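Local coordinates for protein phiAB6 tailspike (Unidentified phage, PDB 5JS4) that fragments the exopolysaccharide of Acinetobacter baumannii as a trimeric beta-helical tailspike, probably giving the phage access to its host's surface, at residues Asn207-Pro211 against Asn212-Thr216; Ile234-Ser237 against Val238-Gly241; Tyr179-Pro182 against Glu183-Tyr186; Ser306-Tyr309 against Tyr310-Cys314; Asn484-Tyr487 against Gly488-Phe491. All blocks are in the same frame, centred on the assembly; numbering follows the deposited sequence.

Interaction 1: Asn207-Pro211 against Asn212-Thr216; sequences NTSNP and NVDMT
The side-chain amides of Asn-210 and Asn-212 stand nearly perpendicular, their planes 83° apart, and OD1 of Asn-210 joins them. ND2 of Asn-212 reaches this oxygen at 2.9 Å on a lone pair in the Asn-210 amide plane. The backbone N of Asn-212 comes from above that plane, 3.0 Å from the same OD1 of Asn-210. The second bond, from the backbone NH two residues on, defines an Asx turn. Asn-210 can close it because its CG lies anti to its own N (chi1 -176°), which carries the amide forward beside the following peptides.

The backbone carbonyl repeats this double grip. Asn-210 O accepts from Val-213 N at 3.1 Å and from Asp-214 N at 2.8 Å, so the chain folds back tightly around Pro-211 and Asn-212. The other amide oxygen, Asn-212 OD1, is taken by the backbone N of Asp-195.

Asn-207 and Asp-214 form two further Asx turns, closed by Ser-209 N and Thr-216 N; the hydroxyls of Ser-209 and Thr-216 donate to the same two side-chain oxygens. The whole loop joins strands 199-202 and 218-220, and Trp-218 packs against Asn-207 and Pro-211. The Met-215 side chain, bent at both chi2 and chi3, brings SD to 3.9 Å from Pro-211 CB. A nearly straight CA-H...O contact also spans the turn, with CA of Pro-211 3.3 Å from O of Asp-214 and 165° at the hydrogen.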
loop_
_atom_site.group_PDB
_atom_site.type_symbol
_atom_site.label_atom_id
_atom_site.label_comp_id
_atom_site.label_asym_id
_atom_site.label_seq_id
_atom_site.Cartn_x
_atom_site.Cartn_y
_atom_site.Cartn_z
ATOM N N ASN A 207 71.119 2.976 29.240
ATOM C CA ASN A 207 70.870 3.017 27.803
ATOM C C ASN A 207 72.068 3.588 27.046
ATOM O O ASN A 207 72.449 4.742 27.243
ATOM C CB ASN A 207 69.601 3.818 27.501
ATOM C CG ASN A 207 69.036 3.531 26.123
ATOM O OD1 ASN A 207 69.750 3.102 25.213
ATOM N ND2 ASN A 207 67.742 3.774 25.959
ATOM N N THR A 208 72.664 2.761 26.187
ATOM C CA THR A 208 73.799 3.173 25.366
ATOM C C THR A 208 73.519 2.979 23.874
ATOM O O THR A 208 74.442 3.001 23.059
ATOM C CB THR A 208 75.071 2.394 25.759
ATOM O OG1 THR A 208 74.849 0.992 25.572
ATOM C CG2 THR A 208 75.433 2.657 27.215
ATOM N N SER A 209 72.247 2.791 23.523
ATOM C CA SER A 209 71.847 2.590 22.135
ATOM C C SER A 209 71.527 3.934 21.489
ATOM O O SER A 209 70.903 4.796 22.104
ATOM C CB SER A 209 70.632 1.664 22.052
ATOM O OG SER A 209 69.503 2.243 22.683
ATOM N N ASN A 210 71.966 4.098 20.247
ATOM C CA ASN A 210 71.724 5.315 19.487
ATOM C C ASN A 210 70.301 5.300 18.926
ATOM O O ASN A 210 69.995 4.502 18.039
ATOM C CB ASN A 210 72.749 5.414 18.353
ATOM C CG ASN A 210 72.631 6.701 17.555
ATOM O OD1 ASN A 210 71.712 7.496 17.752
ATOM N ND2 ASN A 210 73.572 6.908 16.639
ATOM N N PRO A 211 69.426 6.194 19.424
ATOM C CA PRO A 211 68.032 6.165 18.981
ATOM C C PRO A 211 67.840 6.530 17.503
ATOM O O PRO A 211 66.795 6.221 16.936
ATOM C CB PRO A 211 67.352 7.190 19.891
ATOM C CG PRO A 211 68.432 8.143 20.254
ATOM C CD PRO A 211 69.685 7.317 20.344
ATOM N N ASN A 212 68.840 7.172 16.900
ATOM C CA ASN A 212 68.802 7.521 15.475
ATOM C C ASN A 212 68.862 6.308 14.552
ATOM O O ASN A 212 68.371 6.366 13.426
ATOM C CB ASN A 212 69.945 8.474 15.128
ATOM C CG ASN A 212 69.816 9.813 15.827
ATOM O OD1 ASN A 212 68.968 10.629 15.469
ATOM N ND2 ASN A 212 70.654 10.042 16.834
ATOM N N VAL A 213 69.471 5.222 15.028
ATOM C CA VAL A 213 69.547 3.970 14.261
ATOM C C VAL A 213 68.828 2.795 14.937
ATOM O O VAL A 213 68.528 1.799 14.279
ATOM C CB VAL A 213 71.012 3.569 13.957
ATOM C CG1 VAL A 213 71.699 4.651 13.134
ATOM C CG2 VAL A 213 71.797 3.289 15.234
ATOM N N ASP A 214 68.548 2.914 16.235
ATOM C CA ASP A 214 67.941 1.829 17.009
ATOM C C ASP A 214 67.048 2.386 18.119
ATOM O O ASP A 214 67.545 2.857 19.141
ATOM C CB ASP A 214 69.040 0.944 17.613
ATOM C CG ASP A 214 68.496 -0.132 18.547
ATOM O OD1 ASP A 214 67.309 -0.507 18.429
ATOM O OD2 ASP A 214 69.271 -0.618 19.399
ATOM N N MET A 215 65.734 2.297 17.926
ATOM C CA MET A 215 64.768 2.845 18.886
ATOM C C MET A 215 64.430 1.892 20.036
ATOM O O MET A 215 63.600 2.218 20.887
ATOM C CB MET A 215 63.483 3.288 18.171
ATOM C CG MET A 215 63.590 4.653 17.503
ATOM S SD MET A 215 63.807 6.022 18.664
ATOM C CE MET A 215 62.250 5.997 19.547
ATOM N N THR A 216 65.069 0.723 20.077
ATOM C CA THR A 216 64.937 -0.159 21.231
ATOM C C THR A 216 65.400 0.594 22.478
ATOM O O THR A 216 66.500 1.153 22.501
ATOM C CB THR A 216 65.773 -1.444 21.079
ATOM O OG1 THR A 216 65.531 -2.030 19.794
ATOM C CG2 THR A 216 65.413 -2.455 22.165
HETATM O O HOH W 1 68.362 0.012 24.591
#

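Interaction 2: Ile234-Ser237 against Val238-Gly241; sequences ITQS and VING
Asn-240 N donates to Gln-236 O over 2.8 Å, the shortest polar bond of this helical turn. The two side chains add a second link: Gln-236 NE2 reaches Asn-240 OD1 at 3.0 Å with 169° at the hydrogen. This NH lies in the glutamine amide plane but approaches the asparagine oxygen from above its carbonyl plane, the two amides being inclined by 56°. A bend at chi2 (64°) brings the Gln-236 amide back over the helix.

At the other end, Thr-235 caps the helix. Its OG1 accepts a weak bond from Val-238 N at 3.3 Å, and its carbonyl oxygen accepts weakly from the N atoms of Val-238 and Ile-239. Beside the cap, Ile-234 reaches forward from the strand: its CD1 lies 3.6 Å from Ile-239 CG1 and 4.0 Å from Val-238 CG1, crossing both side chains at about a right angle.

The remaining amide atoms reach other chains. Gln-236 OE1 accepts from Asn-240 ND2 of the second subunit, while Asn-240 ND2 donates to Gln-236 OE1 and Asp-229 OD2 of the third. Together these features describe an N-capped single-turn helix following a short strand, placed at the trimer interface.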
loop_
_atom_site.group_PDB
_atom_site.type_symbol
_atom_site.label_atom_id
_atom_site.label_comp_id
_atom_site.label_asym_id
_atom_site.label_seq_id
_atom_site.Cartn_x
_atom_site.Cartn_y
_atom_site.Cartn_z
ATOM N N ILE A 234 43.699 6.742 29.380
ATOM C CA ILE A 234 44.085 5.995 28.189
ATOM C C ILE A 234 44.874 6.922 27.283
ATOM O O ILE A 234 44.797 8.146 27.414
ATOM C CB ILE A 234 42.865 5.450 27.417
ATOM C CG1 ILE A 234 42.037 6.605 26.837
ATOM C CG2 ILE A 234 42.037 4.539 28.316
ATOM C CD1 ILE A 234 40.799 6.174 26.087
ATOM N N THR A 235 45.625 6.338 26.358
ATOM C CA THR A 235 46.407 7.128 25.417
ATOM C C THR A 235 45.528 7.724 24.326
ATOM O O THR A 235 44.461 7.196 24.003
ATOM C CB THR A 235 47.497 6.292 24.728
ATOM O OG1 THR A 235 46.885 5.231 23.986
ATOM C CG2 THR A 235 48.469 5.722 25.751
ATOM N N GLN A 236 45.997 8.823 23.747
ATOM C CA GLN A 236 45.349 9.400 22.577
ATOM C C GLN A 236 45.322 8.396 21.418
ATOM O O GLN A 236 44.398 8.415 20.600
ATOM C CB GLN A 236 46.058 10.689 22.156
ATOM C CG GLN A 236 45.371 11.442 21.026
ATOM C CD GLN A 236 43.997 11.948 21.423
ATOM O OE1 GLN A 236 43.818 12.467 22.522
ATOM N NE2 GLN A 236 43.020 11.794 20.534
ATOM N N SER A 237 46.323 7.517 21.358
ATOM C CA SER A 237 46.355 6.451 20.356
ATOM C C SER A 237 45.064 5.628 20.367
ATOM O O SER A 237 44.505 5.330 19.313
ATOM C CB SER A 237 47.559 5.530 20.579
ATOM O OG SER A 237 47.647 4.562 19.550
ATOM N N VAL A 238 44.594 5.268 21.560
ATOM C CA VAL A 238 43.353 4.503 21.703
ATOM C C VAL A 238 42.149 5.325 21.240
ATOM O O VAL A 238 41.292 4.828 20.507
ATOM C CB VAL A 238 43.142 4.021 23.156
ATOM C CG1 VAL A 238 41.768 3.384 23.330
ATOM C CG2 VAL A 238 44.226 3.027 23.543
ATOM N N ILE A 239 42.092 6.585 21.663
ATOM C CA ILE A 239 40.997 7.470 21.271
ATOM C C ILE A 239 40.949 7.639 19.747
ATOM O O ILE A 239 39.866 7.725 19.164
ATOM C CB ILE A 239 41.092 8.831 21.997
ATOM C CG1 ILE A 239 40.808 8.631 23.492
ATOM C CG2 ILE A 239 40.115 9.843 21.410
ATOM C CD1 ILE A 239 41.076 9.846 24.355
ATOM N N ASN A 240 42.117 7.647 19.105
ATOM C CA ASN A 240 42.200 7.739 17.643
ATOM C C ASN A 240 41.702 6.487 16.909
ATOM O O ASN A 240 41.667 6.459 15.680
ATOM C CB ASN A 240 43.638 8.050 17.207
ATOM C CG ASN A 240 44.060 9.474 17.526
ATOM O OD1 ASN A 240 43.248 10.313 17.926
ATOM N ND2 ASN A 240 45.344 9.754 17.341
ATOM N N GLY A 241 41.336 5.449 17.659
ATOM C CA GLY A 241 40.674 4.280 17.090
ATOM C C GLY A 241 39.157 4.392 17.052
ATOM O O GLY A 241 38.488 3.490 16.556
#

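Interaction 3: Tyr179-Pro182 against Glu183-Tyr186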
loop_
_atom_site.group_PDB
_atom_site.type_symbol
_atom_site.label_atom_id
_atom_site.label_comp_id
_atom_site.label_asym_id
_atom_site.label_seq_id
_atom_site.Cartn_x
_atom_site.Cartn_y
_atom_site.Cartn_z
ATOM N N TYR A 179 71.946 16.238 21.445
ATOM C CA TYR A 179 71.887 15.110 20.529
ATOM C C TYR A 179 72.573 13.901 21.154
ATOM O O TYR A 179 73.231 14.013 22.193
ATOM C CB TYR A 179 72.545 15.471 19.200
ATOM C CG TYR A 179 71.821 16.558 18.433
ATOM C CD1 TYR A 179 70.547 16.340 17.915
ATOM C CD2 TYR A 179 72.417 17.797 18.208
ATOM C CE1 TYR A 179 69.883 17.327 17.205
ATOM C CE2 TYR A 179 71.759 18.789 17.498
ATOM C CZ TYR A 179 70.496 18.548 16.997
ATOM O OH TYR A 179 69.835 19.524 16.289
ATOM N N PHE A 180 72.413 12.743 20.523
ATOM C CA PHE A 180 73.023 11.512 21.020
ATOM C C PHE A 180 74.548 11.622 21.053
ATOM O O PHE A 180 75.160 12.173 20.136
ATOM C CB PHE A 180 72.608 10.311 20.167
ATOM C CG PHE A 180 73.240 9.016 20.598
ATOM C CD1 PHE A 180 72.763 8.330 21.706
ATOM C CD2 PHE A 180 74.321 8.492 19.903
ATOM C CE1 PHE A 180 73.346 7.140 22.111
ATOM C CE2 PHE A 180 74.911 7.304 20.305
ATOM C CZ PHE A 180 74.421 6.627 21.407
ATOM N N ASN A 181 75.136 11.090 22.120
ATOM C CA ASN A 181 76.579 11.078 22.329
ATOM C C ASN A 181 76.982 9.658 22.727
ATOM O O ASN A 181 76.549 9.168 23.766
ATOM C CB ASN A 181 76.941 12.078 23.432
ATOM C CG ASN A 181 78.438 12.176 23.691
ATOM O OD1 ASN A 181 79.210 11.277 23.355
ATOM N ND2 ASN A 181 78.852 13.277 24.311
ATOM N N PRO A 182 77.815 8.988 21.906
ATOM C CA PRO A 182 78.143 7.585 22.195
ATOM C C PRO A 182 78.951 7.349 23.481
ATOM O O PRO A 182 79.049 6.207 23.933
ATOM C CB PRO A 182 78.943 7.149 20.962
ATOM C CG PRO A 182 79.491 8.407 20.388
ATOM C CD PRO A 182 78.483 9.476 20.687
ATOM N N GLU A 183 79.504 8.412 24.062
ATOM C CA GLU A 183 80.271 8.321 25.308
ATOM C C GLU A 183 79.383 8.309 26.556
ATOM O O GLU A 183 79.861 8.031 27.656
ATOM C CB GLU A 183 81.245 9.501 25.415
ATOM C CG GLU A 183 82.214 9.648 24.246
ATOM C CD GLU A 183 83.208 8.507 24.138
ATOM O OE1 GLU A 183 83.453 7.818 25.151
ATOM O OE2 GLU A 183 83.755 8.306 23.033
ATOM N N ILE A 184 78.097 8.610 26.384
ATOM C CA ILE A 184 77.189 8.826 27.509
ATOM C C ILE A 184 76.333 7.595 27.798
ATOM O O ILE A 184 75.922 6.880 26.885
ATOM C CB ILE A 184 76.270 10.039 27.232
ATOM C CG1 ILE A 184 77.109 11.295 26.954
ATOM C CG2 ILE A 184 75.303 10.286 28.386
ATOM C CD1 ILE A 184 77.997 11.748 28.095
ATOM N N VAL A 185 76.075 7.360 29.080
ATOM C CA VAL A 185 75.136 6.335 29.511
ATOM C C VAL A 185 73.860 7.046 29.954
ATOM O O VAL A 185 73.871 7.812 30.921
ATOM C CB VAL A 185 75.700 5.505 30.678
ATOM C CG1 VAL A 185 74.733 4.392 31.058
ATOM C CG2 VAL A 185 77.062 4.927 30.312
ATOM N N TYR A 186 72.765 6.797 29.240
ATOM C CA TYR A 186 71.510 7.492 29.503
ATOM C C TYR A 186 70.663 6.700 30.485
ATOM O O TYR A 186 70.317 5.551 30.216
ATOM C CB TYR A 186 70.750 7.719 28.200
ATOM C CG TYR A 186 71.532 8.560 27.226
ATOM C CD1 TYR A 186 71.531 9.949 27.318
ATOM C CD2 TYR A 186 72.298 7.970 26.226
ATOM C CE1 TYR A 186 72.260 10.724 26.437
ATOM C CE2 TYR A 186 73.029 8.736 25.338
ATOM C CZ TYR A 186 73.005 10.113 25.445
ATOM O OH TYR A 186 73.733 10.875 24.563
HETATM O O HOH W 2 73.974 13.512 24.834
HETATM O O HOH W 3 75.559 6.552 24.265
HETATM O O HOH W 4 77.851 4.787 26.188
#
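From CB outward, the Asn-181 side chain belongs to the first residue of a type I beta turn spanning Asn-181 to Ile-184. Its CB touches CG1 of Ile-184 and OH of Tyr-186, both at 3.6 Å, and its CG meets the same Ile-184 methylene. Beyond the branch, OD1 accepts from Glu-183 N at 3.0 Å, from above the amide plane; this bond to the NH two residues on makes an Asx turn inside the beta turn. On the other branch, ND2 is 3.7 Å from Ile-184 CG1, the two side chains crossing at about a right angle. The extended first torsion, with CG opposite the backbone N (chi1 -178°), aims the amide forward into the turn. The main-chain bond that closes the turn, Ile-184 N to Asn-181 O, measures 3.1 Å.

Tyr-186 holds the start of the turn. Its OH accepts from Asn-181 N at 2.8 Å and donates to a water, which in turn donates to Tyr-179 O, so the hydroxyl is gripped on both its donor and acceptor functions. One face of the ring carries Ile-184 CG2, offset toward the rim. Ring carbon CE2 comes within 3.6 Å of Phe-180 CE1, the two rings inclined by 33°.

Phe-180 and Tyr-186 both pack on Ile-192 of strand 191-193, which follows this loop. The loop touches both neighbouring subunits through different residues: Ile-184 and Tyr-186 meet Gln-174 of the second, and Tyr-179 OH bonds Asn-189 of the third.

Interaction 4: Ser306-Tyr309 against Tyr310-Cys314; sequences SEFY and YNLGC
The ring of Tyr-310 lies flat over the carbonyl of Ser-306, whose oxygen sits 3.1 Å above the ring plane and over its centre. The same Ser-306 O accepts from Tyr-310 N at 3.2 Å, so backbone NH and aromatic face close on one oxygen. The short helix 307-312, with Ser-306 at its N-cap position, is followed directly by strand 313-318 of the beta-helix.

Glu-307 meets the same ring at its edge. The carboxylate stands at 89° to the ring plane, and its OE2 lies in that plane, 3.6 Å from Tyr-310 CD2. The three-residue spacing puts both side chains on one flank of the helix, and the bend at chi2 of Glu-307 (-67°) brings the carboxylate to the ring edge. OE1 of Glu-307 forms a salt bridge with Arg-283, which also bonds Asn-311 OD1 and packs on Tyr-310.

On another flank, Phe-308 and Leu-312 cross obliquely one helical turn apart, with CE2 of the phenylalanine 3.6 Å from CD1 of the leucine. Tyr-309, whose OH bonds Gly-294 O of the third subunit, lies with one ring face under Phe-308 CD2.

Tyr-310 also belongs to a pocket holding a malonic acid, probably from the crystallisation liquor, with Arg-343 among its other residues. Two backbone donors meet on Tyr-309 O: Leu-312 N, weakly, and Gly-313 N at 2.9 Å.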
loop_
_atom_site.group_PDB
_atom_site.type_symbol
_atom_site.label_atom_id
_atom_site.label_comp_id
_atom_site.label_asym_id
_atom_site.label_seq_id
_atom_site.Cartn_x
_atom_site.Cartn_y
_atom_site.Cartn_z
ATOM N N SER A 306 24.459 20.313 -6.361
ATOM C CA SER A 306 25.047 21.634 -6.567
ATOM C C SER A 306 26.497 21.687 -6.091
ATOM O O SER A 306 26.901 20.934 -5.198
ATOM C CB SER A 306 24.224 22.707 -5.845
ATOM O OG SER A 306 24.380 22.619 -4.439
ATOM N N GLU A 307 27.264 22.595 -6.688
ATOM C CA GLU A 307 28.680 22.774 -6.350
ATOM C C GLU A 307 28.886 23.100 -4.872
ATOM O O GLU A 307 29.902 22.718 -4.289
ATOM C CB GLU A 307 29.312 23.870 -7.219
ATOM C CG GLU A 307 29.378 23.542 -8.705
ATOM C CD GLU A 307 30.323 22.399 -9.039
ATOM O OE1 GLU A 307 31.332 22.207 -8.326
ATOM O OE2 GLU A 307 30.059 21.690 -10.031
ATOM N N PHE A 308 27.924 23.803 -4.273
ATOM C CA PHE A 308 27.970 24.131 -2.851
ATOM C C PHE A 308 28.196 22.874 -2.014
ATOM O O PHE A 308 29.048 22.862 -1.127
ATOM C CB PHE A 308 26.682 24.838 -2.409
ATOM C CG PHE A 308 26.624 25.137 -0.934
ATOM C CD1 PHE A 308 27.217 26.280 -0.418
ATOM C CD2 PHE A 308 25.975 24.274 -0.060
ATOM C CE1 PHE A 308 27.162 26.557 0.940
ATOM C CE2 PHE A 308 25.920 24.544 1.297
ATOM C CZ PHE A 308 26.514 25.689 1.797
ATOM N N TYR A 309 27.447 21.815 -2.305
ATOM C CA TYR A 309 27.566 20.578 -1.531
ATOM C C TYR A 309 28.767 19.734 -1.970
ATOM O O TYR A 309 29.410 19.110 -1.126
ATOM C CB TYR A 309 26.233 19.800 -1.519
ATOM C CG TYR A 309 25.179 20.574 -0.746
ATOM C CD1 TYR A 309 25.224 20.645 0.648
ATOM C CD2 TYR A 309 24.187 21.299 -1.403
ATOM C CE1 TYR A 309 24.297 21.390 1.361
ATOM C CE2 TYR A 309 23.250 22.038 -0.697
ATOM C CZ TYR A 309 23.311 22.086 0.683
ATOM O OH TYR A 309 22.388 22.835 1.383
ATOM N N TYR A 310 29.113 19.754 -3.260
ATOM C CA TYR A 310 30.297 19.016 -3.730
ATOM C C TYR A 310 31.570 19.535 -3.055
ATOM O O TYR A 310 32.466 18.758 -2.725
ATOM C CB TYR A 310 30.494 19.105 -5.252
ATOM C CG TYR A 310 29.276 18.835 -6.110
ATOM C CD1 TYR A 310 28.257 17.983 -5.689
ATOM C CD2 TYR A 310 29.166 19.415 -7.372
ATOM C CE1 TYR A 310 27.149 17.746 -6.488
ATOM C CE2 TYR A 310 28.063 19.186 -8.176
ATOM C CZ TYR A 310 27.060 18.350 -7.732
ATOM O OH TYR A 310 25.966 18.118 -8.532
ATOM N N ASN A 311 31.647 20.850 -2.871
ATOM C CA ASN A 311 32.813 21.470 -2.244
ATOM C C ASN A 311 32.929 21.166 -0.754
ATOM O O ASN A 311 34.033 21.132 -0.215
ATOM C CB ASN A 311 32.805 22.986 -2.466
ATOM C CG ASN A 311 33.186 23.368 -3.884
ATOM O OD1 ASN A 311 33.837 22.603 -4.590
ATOM N ND2 ASN A 311 32.790 24.563 -4.300
ATOM N N LEU A 312 31.793 20.949 -0.094
ATOM C CA LEU A 312 31.787 20.619 1.330
ATOM C C LEU A 312 32.080 19.142 1.577
ATOM O O LEU A 312 32.814 18.800 2.501
ATOM C CB LEU A 312 30.453 21.005 1.968
ATOM C CG LEU A 312 30.160 22.507 2.031
ATOM C CD1 LEU A 312 28.765 22.755 2.577
ATOM C CD2 LEU A 312 31.196 23.250 2.861
ATOM N N GLY A 313 31.508 18.269 0.758
ATOM C CA GLY A 313 31.687 16.839 0.964
ATOM C C GLY A 313 31.170 15.976 -0.165
ATOM O O GLY A 313 29.962 15.872 -0.375
ATOM N N CYS A 314 32.088 15.352 -0.894
ATOM C CA CYS A 314 31.714 14.379 -1.908
ATOM C C CYS A 314 32.911 13.574 -2.378
ATOM O O CYS A 314 34.060 13.923 -2.100
ATOM C CB CYS A 314 31.069 15.061 -3.124
ATOM S SG CYS A 314 32.225 15.864 -4.264
#

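Interaction 5: Asn484-Tyr487 against Gly488-Phe491; sequences NSCY and GNSF
Sulfur contacts dominate here: SG of Cys-486 reaches across the bend to Asn-489 and Phe-491. It lies 3.3 Å from Asn-489 ND2 and 4.1 Å from Phe-491 CZ, where the sulfur sits at the edge of the phenyl ring, near its plane. Cys-486 has its SG opposite the backbone N (chi1 -177°), which directs the sulfur along the chain toward the later strand.

Polar bonding is supplied from elsewhere, since no hydrogen bond links the two halves. The buried amide of Asn-489 is satisfied by backbone of the adjoining coils: OD1 accepts from Cys-459 N and ND2 donates to Val-456 O, both of the preceding coil, while a weak bond runs from ND2 to Gly-518 O of the following one. These bonds hold the amide beside the peptide of Tyr-487, with ND2 3.3 Å from Tyr-487 O but at an angle too poor for a bond.

The backbone makes the corner itself. Gly-488 has a positive phi of 74°, which turns the chain between strand 486-487 and strand 489-491. The first torsion of Tyr-487 (chi1 63°) folds its ring back beside the next peptide, CD1 3.8 Å from Gly-488 N.

Tyr-487 lines a pocket with a bound malonic acid, probably from the crystallisation liquor, together with Asn-531, Ala-532 and Gly-533. A glycine corner between two short strands that pair with different neighbours, with Cys-486, Asn-489 and Phe-491 buried, fits a coil of the parallel beta-helix.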
loop_
_atom_site.group_PDB
_atom_site.type_symbol
_atom_site.label_atom_id
_atom_site.label_comp_id
_atom_site.label_asym_id
_atom_site.label_seq_id
_atom_site.Cartn_x
_atom_site.Cartn_y
_atom_site.Cartn_z
ATOM N N ASN A 484 4.165 -12.246 -22.186
ATOM C CA ASN A 484 3.448 -12.699 -20.983
ATOM C C ASN A 484 4.347 -12.777 -19.743
ATOM O O ASN A 484 4.133 -13.608 -18.853
ATOM C CB ASN A 484 2.756 -14.050 -21.232
ATOM C CG ASN A 484 1.453 -13.912 -22.002
ATOM O OD1 ASN A 484 0.863 -12.834 -22.074
ATOM N ND2 ASN A 484 0.988 -15.019 -22.570
ATOM N N SER A 485 5.342 -11.893 -19.681
ATOM C CA SER A 485 6.336 -11.924 -18.612
ATOM C C SER A 485 6.118 -10.830 -17.575
ATOM O O SER A 485 6.951 -10.641 -16.693
ATOM C CB SER A 485 7.743 -11.811 -19.194
ATOM O OG SER A 485 8.004 -12.883 -20.081
ATOM N N CYS A 486 5.006 -10.109 -17.691
ATOM C CA CYS A 486 4.570 -9.189 -16.648
ATOM C C CYS A 486 3.287 -9.752 -16.058
ATOM O O CYS A 486 2.236 -9.725 -16.702
ATOM C CB CYS A 486 4.337 -7.788 -17.208
ATOM S SG CYS A 486 3.869 -6.585 -15.944
ATOM N N TYR A 487 3.380 -10.285 -14.844
ATOM C CA TYR A 487 2.253 -10.978 -14.231
ATOM C C TYR A 487 2.353 -10.992 -12.713
ATOM O O TYR A 487 3.439 -10.864 -12.146
ATOM C CB TYR A 487 2.172 -12.416 -14.760
ATOM C CG TYR A 487 3.367 -13.278 -14.409
ATOM C CD1 TYR A 487 3.395 -14.016 -13.228
ATOM C CD2 TYR A 487 4.465 -13.364 -15.260
ATOM C CE1 TYR A 487 4.485 -14.806 -12.901
ATOM C CE2 TYR A 487 5.561 -14.151 -14.940
ATOM C CZ TYR A 487 5.566 -14.871 -13.761
ATOM O OH TYR A 487 6.651 -15.656 -13.439
ATOM N N GLY A 488 1.205 -11.146 -12.063
ATOM C CA GLY A 488 1.149 -11.314 -10.617
ATOM C C GLY A 488 1.399 -10.053 -9.812
ATOM O O GLY A 488 1.582 -10.120 -8.602
ATOM N N ASN A 489 1.366 -8.897 -10.472
ATOM C CA ASN A 489 1.812 -7.654 -9.854
ATOM C C ASN A 489 0.713 -6.885 -9.137
ATOM O O ASN A 489 -0.478 -7.126 -9.342
ATOM C CB ASN A 489 2.456 -6.765 -10.912
ATOM C CG ASN A 489 3.674 -7.415 -11.535
ATOM O OD1 ASN A 489 4.652 -7.702 -10.843
ATOM N ND2 ASN A 489 3.617 -7.672 -12.837
ATOM N N SER A 490 1.147 -5.963 -8.285
ATOM C CA SER A 490 0.265 -5.039 -7.592
ATOM C C SER A 490 0.626 -3.629 -8.036
ATOM O O SER A 490 1.685 -3.119 -7.677
ATOM C CB SER A 490 0.449 -5.164 -6.081
ATOM O OG SER A 490 0.179 -6.477 -5.628
ATOM N N PHE A 491 -0.247 -3.020 -8.834
ATOM C CA PHE A 491 -0.085 -1.639 -9.269
ATOM C C PHE A 491 -1.022 -0.792 -8.418
ATOM O O PHE A 491 -2.099 -0.383 -8.857
ATOM C CB PHE A 491 -0.414 -1.504 -10.757
ATOM C CG PHE A 491 0.328 -2.474 -11.635
ATOM C CD1 PHE A 491 1.710 -2.391 -11.773
ATOM C CD2 PHE A 491 -0.352 -3.464 -12.333
ATOM C CE1 PHE A 491 2.397 -3.282 -12.585
ATOM C CE2 PHE A 491 0.329 -4.348 -13.153
ATOM C CZ PHE A 491 1.706 -4.259 -13.275
#

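Overall arrangement
Along the chain the order is interaction 3, 1, 2, 4, 5, and it follows the long axis of the spike from its N-terminal end toward the middle of the chain. Interactions 1 and 3, centres 10 Å apart, form one N-terminal unit: Tyr-186 O lies 2.9 Å from Asn-207 N, probably a hydrogen bond, and Phe-180 packs on Asn-210 and Pro-211. Interaction 2 lies about 26 Å from interaction 1, centre to centre, on the connection to the beta-helix. Interactions 4 and 5 sit on that beta-helix, centres 41 Å apart, each with a tyrosine of a different malonic acid pocket. Interactions 2, 3 and 4 all touch the third subunit, so trimer contacts recur along the spike.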